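Local coordinates for protein cysteine synthase (Fusobacterium nucleatum subsp. nucleatum strain ATCC 25586, PDB 5XEM) that probably makes L-cysteine from O-acetyl-L-serine and sulfide with a pyridoxal phosphate cofactor, and releases hydrogen sulfide from L-cysteine, at residues 43-46 with 47-50; 251-254 with 255-259; 54-57 with 58-61. One frame throughout, in Å; residues are numbered along the deposited sequence.

Interaction 1 of 3, residues 43-46 with 47-50; sequences RSTK and DRIA. With PLP (pyridoxal-5'-phosphate), chain D.
From Ser44 to Ala50 the backbone winds from an extended loop into the first turn of helix 46-60. Ser44 O receives a weak, long bond from Asp47 N. Next, Arg48 N reaches Thr45 O at 3.0 Å, and this i to i+3 bond gives way to the i to i+4 bond of the helix proper, Ala50 N to Lys46 O at 2.8 Å. Ser44 starts the turn: its OG accepts a capping bond from Lys46 N (2.9 Å). A water spans Ser44 OG and Asp47 OD1, while Asp47 OD2 takes the amide of Gly42.

Placing a lysine at the head of a helix beside the cofactor is the arrangement of fold type II pyridoxal phosphate enzymes. Lys46, the predicted attachment residue, is not joined to PLP here, where the cofactor carries the lanthionine. Its NZ donates to phosphate oxygen O2P of PLP at 2.8 Å and also bonds Gln146, while CE stands 3.2 Å from C4A of the same PLP. The chain is kinked at CB-CG (chi2 -55°) and then runs alongside Ile49, whose CD1 meets Lys46 CD at 3.9 Å. Thr45 and Arg48 cross at about a right angle, with OG1 at the guanidinium edge, 4.0 Å from Arg48 NE; Glu37 binds both groups, and Glu163 takes Arg48 NH2.

Interaction 2 of 3, residues 251-254 with 255-259; sequences DAFE and MMREL
Glu254 O is gripped twice: Glu258 N bonds it at 2.9 Å, the i to i+4 bond of the helix, and a water donates to it at 2.8 Å. Three more backbone bonds of the same kind hold the two segments in one continuous helix, Met255 N to Asp251 O, Met256 N to Ala252 O and Arg257 N to Phe253 O.

Phe253 and Arg257 make the main side-chain contact. Arg257 has its CG swung away from its own carbonyl carbon (chi1 -68°), which brings CG to 3.4 Å from Phe253 O. The chain then runs extended back along the helix, and the guanidinium ends with one of its faces over that carbonyl oxygen. Its NH2 comes to 4.0 Å from Phe253 CB and meets the ring obliquely, so the contact is a loose one of van der Waals type. The Glu254 carboxylate stays apart from the Arg257 guanidinium, with OE1 of Glu254 6.2 Å from NH1 of Arg257; any attraction between them acts at long range.

The two methionines differ in shape. Met256 is fully extended and carries its end away from the first segment, to Tyr303. Met255 bends at CB-CG (chi2 50°) and again about CG-SD (chi3 37°), and it packs on Phe275 and Leu279 of helix 269-284, where Ala252 also meets Ala273. Together with Asp251 and Glu254, Met255 lines the pocket of a bound 2-(2-methoxyethoxy)ethanol, probably picked up in crystallisation. The whole is an amphipathic alpha-helix whose inner side packs on helix 269-284 and neighbouring loops, while Glu254 and Arg257 lie on the exposed side.

Interaction 3 of 3, residues 54-57 with 58-61; sequences IEEA and EKEG. With CA (calcium ion), chain I.
A Schellman motif ends helix 46-60 here, next to a calcium site on the protein surface. Gly61 leaves the helical path with positive phi (83°), and its N bonds back to Glu58 O at 3.0 Å. Before it, Glu58 N to Ile54 O, Lys59 N to Glu55 O and Glu60 N to Glu56 O continue the regular helical pattern up to the last turn.

Glu58 lies back on the preceding turn. Extended beyond CG, it slants across Ile54, with Glu58 CD 4.0 Å from Ile54 CG2, and its OE1 passes 3.6 Å from Glu55 CA. The carboxylate is also held from beyond the segments: Lys88 makes a salt bridge to OE1 and Tyr90 a hydrogen bond to OE2. A single water links three residues, donating to Glu55 O and to Glu58 OE1, and accepting from Lys59 NZ at 2.9 Å. Lys59 reaches it by a turn at its last torsion (chi4 54°), which curls the ammonium back over Glu55. The carboxylates of Glu55 and Glu56 do not touch that ammonium; Glu55 OE1 stays 4.6 Å from Lys59 NZ, beyond a salt bridge. Lys59 CD instead rests 3.9 Å from Glu56 OE1.

Glu60 bends at chi2 and turns its carboxylate outward, where OE1 binds the calcium at 2.4 Å. Three waters also bind the ion, and one of them donates to Lys59 O. Within 54-61 the protein meets the ion directly through Glu60 OE1 and indirectly through the water on Lys59 O. A cation there would be expected to offset the negative end of the helix dipole and the local excess of glutamates.

In the fold
Interactions 1 and 3 share one helix, 46-60: residues 43-50 cover the loop into its first turn beside the cofactor, and 54-61 its last turns and exit at the surface, with centres about 17 Å apart. Interaction 2 comes much later in the chain, on helix 249-263, and lies about 23 Å from interaction 1 and 39 Å from interaction 3, measured between centres; it and interaction 3 are on opposite sides of the chain's centre. Of the three, interaction 1 alone touches PLP, near the middle of the molecule, while the other two belong to peripheral parts of the same pyridoxal-phosphate enzyme fold.

Interaction 1 of 3, residues 43-46 with 47-50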
# COMPACT_ATOMS: atom_id res chain seq x y z
N ARG A 43 -4.69 -2.58 -2.67
CA ARG A 43 -4.89 -1.37 -1.86
C ARG A 43 -6.35 -1.01 -1.59
O ARG A 43 -6.63 0.07 -1.11
CB ARG A 43 -4.14 -0.18 -2.43
CG ARG A 43 -2.65 -0.41 -2.59
CD ARG A 43 -2.07 -0.59 -1.23
NE ARG A 43 -0.62 -0.76 -1.23
CZ ARG A 43 0.04 -1.77 -0.69
NH1 ARG A 43 -0.62 -2.79 -0.07
NH2 ARG A 43 1.36 -1.80 -0.77
N SER A 44 -7.26 -1.93 -1.88
CA SER A 44 -8.66 -1.77 -1.47
C SER A 44 -9.33 -3.10 -1.17
O SER A 44 -8.82 -4.19 -1.56
CB SER A 44 -9.47 -1.04 -2.55
OG SER A 44 -10.03 -1.96 -3.48
N THR A 45 -10.49 -2.99 -0.53
CA THR A 45 -11.32 -4.14 -0.22
C THR A 45 -11.79 -4.85 -1.48
O THR A 45 -12.18 -6.03 -1.40
CB THR A 45 -12.55 -3.72 0.64
OG1 THR A 45 -12.99 -4.82 1.43
CG2 THR A 45 -13.73 -3.20 -0.23
N LYS A 46 -11.74 -4.17 -2.62
CA LYS A 46 -12.28 -4.72 -3.87
C LYS A 46 -11.47 -5.89 -4.40
O LYS A 46 -12.00 -6.73 -5.13
CB LYS A 46 -12.47 -3.64 -4.94
CG LYS A 46 -13.44 -2.53 -4.54
CD LYS A 46 -14.80 -3.09 -4.13
CE LYS A 46 -15.92 -2.09 -4.41
NZ LYS A 46 -17.29 -2.68 -4.53
N ASP A 47 -10.22 -6.02 -3.92
CA ASP A 47 -9.45 -7.22 -4.21
C ASP A 47 -10.29 -8.47 -3.83
O ASP A 47 -10.24 -9.51 -4.52
CB ASP A 47 -8.18 -7.27 -3.35
CG ASP A 47 -7.07 -6.36 -3.81
OD1 ASP A 47 -7.30 -5.51 -4.70
OD2 ASP A 47 -5.95 -6.50 -3.24
N ARG A 48 -11.00 -8.41 -2.70
CA ARG A 48 -11.79 -9.56 -2.22
C ARG A 48 -12.88 -9.96 -3.21
O ARG A 48 -13.08 -11.16 -3.49
CB ARG A 48 -12.45 -9.31 -0.87
CG ARG A 48 -11.51 -9.09 0.29
CD ARG A 48 -12.28 -8.66 1.51
NE ARG A 48 -11.45 -8.28 2.64
CZ ARG A 48 -11.05 -9.07 3.63
NH1 ARG A 48 -11.31 -10.39 3.62
NH2 ARG A 48 -10.32 -8.57 4.60
N ILE A 49 -13.59 -8.96 -3.74
CA ILE A 49 -14.68 -9.22 -4.69
C ILE A 49 -14.18 -9.54 -6.08
O ILE A 49 -14.78 -10.39 -6.78
CB ILE A 49 -15.80 -8.12 -4.69
CG1 ILE A 49 -15.46 -6.85 -5.49
CG2 ILE A 49 -16.25 -7.83 -3.26
CD1 ILE A 49 -16.72 -5.99 -5.80
N ALA A 50 -13.09 -8.90 -6.50
CA ALA A 50 -12.44 -9.25 -7.76
C ALA A 50 -12.07 -10.74 -7.77
O ALA A 50 -12.34 -11.45 -8.73
CB ALA A 50 -11.21 -8.38 -7.99
N1 PLP D . -14.91 3.39 -0.87
C2 PLP D . -14.17 3.24 -1.99
C2A PLP D . -12.79 3.88 -2.08
C3 PLP D . -14.65 2.47 -3.07
O3 PLP D . -13.88 2.32 -4.17
C4 PLP D . -15.90 1.87 -2.99
C4A PLP D . -16.45 1.04 -4.14
C5 PLP D . -16.64 2.05 -1.81
C6 PLP D . -16.10 2.80 -0.77
C5A PLP D . -18.00 1.43 -1.61
O4P PLP D . -17.88 -0.03 -1.44
P PLP D . -19.06 -1.06 -1.87
O1P PLP D . -18.75 -2.36 -1.35
O2P PLP D . -19.10 -0.96 -3.31
O3P PLP D . -20.29 -0.44 -1.32
O HOH W 1 -8.25 -2.95 -5.26

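Interaction 2 of 3, residues 251-254 with 255-259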
# COMPACT_ATOMS: atom_id res chain seq x y z
N ASP A 251 -16.23 17.46 5.41
CA ASP A 251 -15.97 16.69 6.63
C ASP A 251 -15.19 15.39 6.33
O ASP A 251 -14.32 15.00 7.12
CB ASP A 251 -17.27 16.35 7.34
CG ASP A 251 -17.99 17.58 7.87
OD1 ASP A 251 -17.32 18.60 8.13
OD2 ASP A 251 -19.24 17.51 8.03
N ALA A 252 -15.49 14.76 5.20
CA ALA A 252 -14.77 13.55 4.79
C ALA A 252 -13.27 13.84 4.56
O ALA A 252 -12.43 13.10 5.03
CB ALA A 252 -15.40 12.92 3.53
N PHE A 253 -12.97 14.92 3.84
CA PHE A 253 -11.59 15.33 3.61
C PHE A 253 -10.92 15.70 4.94
O PHE A 253 -9.77 15.31 5.20
CB PHE A 253 -11.51 16.48 2.61
CG PHE A 253 -11.62 16.04 1.18
CD1 PHE A 253 -10.51 15.50 0.53
CD2 PHE A 253 -12.81 16.11 0.50
CE1 PHE A 253 -10.60 15.06 -0.78
CE2 PHE A 253 -12.90 15.68 -0.82
CZ PHE A 253 -11.81 15.16 -1.46
N GLU A 254 -11.64 16.44 5.78
CA GLU A 254 -11.08 16.85 7.06
C GLU A 254 -10.68 15.63 7.92
O GLU A 254 -9.60 15.59 8.52
CB GLU A 254 -12.07 17.76 7.80
CG GLU A 254 -11.56 18.24 9.15
CD GLU A 254 -12.41 19.34 9.79
OE1 GLU A 254 -13.08 20.10 9.06
OE2 GLU A 254 -12.37 19.44 11.03
N MET A 255 -11.55 14.63 7.96
CA MET A 255 -11.33 13.45 8.77
C MET A 255 -10.27 12.53 8.14
O MET A 255 -9.52 11.90 8.87
CB MET A 255 -12.65 12.71 9.00
CG MET A 255 -12.63 11.73 10.15
SD MET A 255 -11.99 12.37 11.73
CE MET A 255 -12.61 14.05 11.71
N MET A 256 -10.20 12.47 6.82
CA MET A 256 -9.09 11.76 6.15
C MET A 256 -7.76 12.35 6.65
O MET A 256 -6.84 11.64 7.02
CB MET A 256 -9.20 11.93 4.64
CG MET A 256 -8.13 11.22 3.84
SD MET A 256 -8.41 11.50 2.09
CE MET A 256 -6.87 10.88 1.41
N ARG A 257 -7.69 13.67 6.67
CA ARG A 257 -6.47 14.36 7.12
C ARG A 257 -6.19 14.12 8.61
O ARG A 257 -5.04 13.93 8.99
CB ARG A 257 -6.52 15.85 6.81
CG ARG A 257 -6.47 16.20 5.34
CD ARG A 257 -6.51 17.72 5.16
NE ARG A 257 -6.97 18.12 3.83
CZ ARG A 257 -8.13 18.71 3.54
NH1 ARG A 257 -9.00 19.03 4.50
NH2 ARG A 257 -8.41 19.02 2.28
N GLU A 258 -7.22 14.13 9.45
CA GLU A 258 -7.04 13.95 10.87
C GLU A 258 -6.51 12.54 11.16
O GLU A 258 -5.65 12.35 12.03
CB GLU A 258 -8.36 14.21 11.60
CG GLU A 258 -8.22 14.44 13.09
CD GLU A 258 -7.50 15.73 13.43
OE1 GLU A 258 -7.10 16.48 12.52
OE2 GLU A 258 -7.33 15.99 14.64
N LEU A 259 -7.02 11.55 10.41
CA LEU A 259 -6.54 10.17 10.59
C LEU A 259 -5.04 10.04 10.30
O LEU A 259 -4.32 9.36 11.01
CB LEU A 259 -7.34 9.19 9.71
CG LEU A 259 -8.74 8.81 10.24
CD1 LEU A 259 -9.61 8.27 9.10
CD2 LEU A 259 -8.63 7.81 11.39
O HOH W 2 -8.01 17.72 9.48

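Interaction 3 of 3, residues 54-57 with 58-61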
# COMPACT_ATOMS: atom_id res chain seq x y z
N ILE A 54 -14.10 -13.57 -9.98
CA ILE A 54 -13.34 -14.26 -11.02
C ILE A 54 -13.26 -15.76 -10.75
O ILE A 54 -13.53 -16.56 -11.64
CB ILE A 54 -11.91 -13.68 -11.21
CG1 ILE A 54 -11.99 -12.28 -11.81
CG2 ILE A 54 -11.08 -14.59 -12.12
CD1 ILE A 54 -12.75 -12.15 -13.11
N GLU A 55 -12.92 -16.12 -9.52
CA GLU A 55 -12.78 -17.54 -9.17
C GLU A 55 -14.09 -18.31 -9.35
O GLU A 55 -14.08 -19.40 -9.94
CB GLU A 55 -12.26 -17.72 -7.77
CG GLU A 55 -10.77 -17.45 -7.65
CD GLU A 55 -10.25 -17.83 -6.29
OE1 GLU A 55 -11.01 -17.88 -5.29
OE2 GLU A 55 -9.04 -18.07 -6.23
N GLU A 56 -15.21 -17.72 -8.93
CA GLU A 56 -16.50 -18.40 -9.13
C GLU A 56 -16.83 -18.56 -10.63
O GLU A 56 -17.31 -19.62 -11.04
CB GLU A 56 -17.63 -17.73 -8.35
CG GLU A 56 -17.56 -17.88 -6.81
CD GLU A 56 -17.33 -19.31 -6.34
OE1 GLU A 56 -17.98 -20.23 -6.87
OE2 GLU A 56 -16.50 -19.54 -5.45
N ALA A 57 -16.57 -17.54 -11.46
CA ALA A 57 -16.84 -17.62 -12.90
C ALA A 57 -15.91 -18.64 -13.58
O ALA A 57 -16.31 -19.37 -14.50
CB ALA A 57 -16.71 -16.24 -13.57
N GLU A 58 -14.68 -18.73 -13.10
CA GLU A 58 -13.78 -19.79 -13.56
C GLU A 58 -14.39 -21.17 -13.34
O GLU A 58 -14.44 -22.01 -14.27
CB GLU A 58 -12.43 -19.70 -12.83
CG GLU A 58 -11.55 -18.58 -13.35
CD GLU A 58 -10.23 -18.45 -12.60
OE1 GLU A 58 -10.20 -18.76 -11.40
OE2 GLU A 58 -9.22 -18.06 -13.22
N LYS A 59 -14.85 -21.40 -12.12
CA LYS A 59 -15.44 -22.69 -11.74
C LYS A 59 -16.71 -22.99 -12.51
O LYS A 59 -16.99 -24.16 -12.84
CB LYS A 59 -15.72 -22.73 -10.25
CG LYS A 59 -14.49 -22.76 -9.35
CD LYS A 59 -14.97 -22.47 -7.92
CE LYS A 59 -13.88 -22.52 -6.87
NZ LYS A 59 -12.74 -21.64 -7.23
N GLU A 60 -17.47 -21.93 -12.85
CA GLU A 60 -18.66 -22.06 -13.68
C GLU A 60 -18.37 -22.37 -15.14
O GLU A 60 -19.29 -22.75 -15.89
CB GLU A 60 -19.51 -20.77 -13.61
CG GLU A 60 -20.12 -20.48 -12.27
CD GLU A 60 -21.38 -21.31 -12.00
OE1 GLU A 60 -21.30 -22.56 -12.09
OE2 GLU A 60 -22.44 -20.73 -11.72
N GLY A 61 -17.13 -22.17 -15.58
CA GLY A 61 -16.80 -22.32 -16.97
C GLY A 61 -17.11 -21.10 -17.81
O GLY A 61 -17.14 -21.19 -19.03
CA CA I . -21.13 -24.73 -11.09
O HOH W 3 -11.50 -20.84 -9.72
O HOH W 4 -19.42 -25.46 -12.87
O HOH W 5 -22.88 -23.81 -10.06
O HOH W 6 -19.30 -23.62 -9.82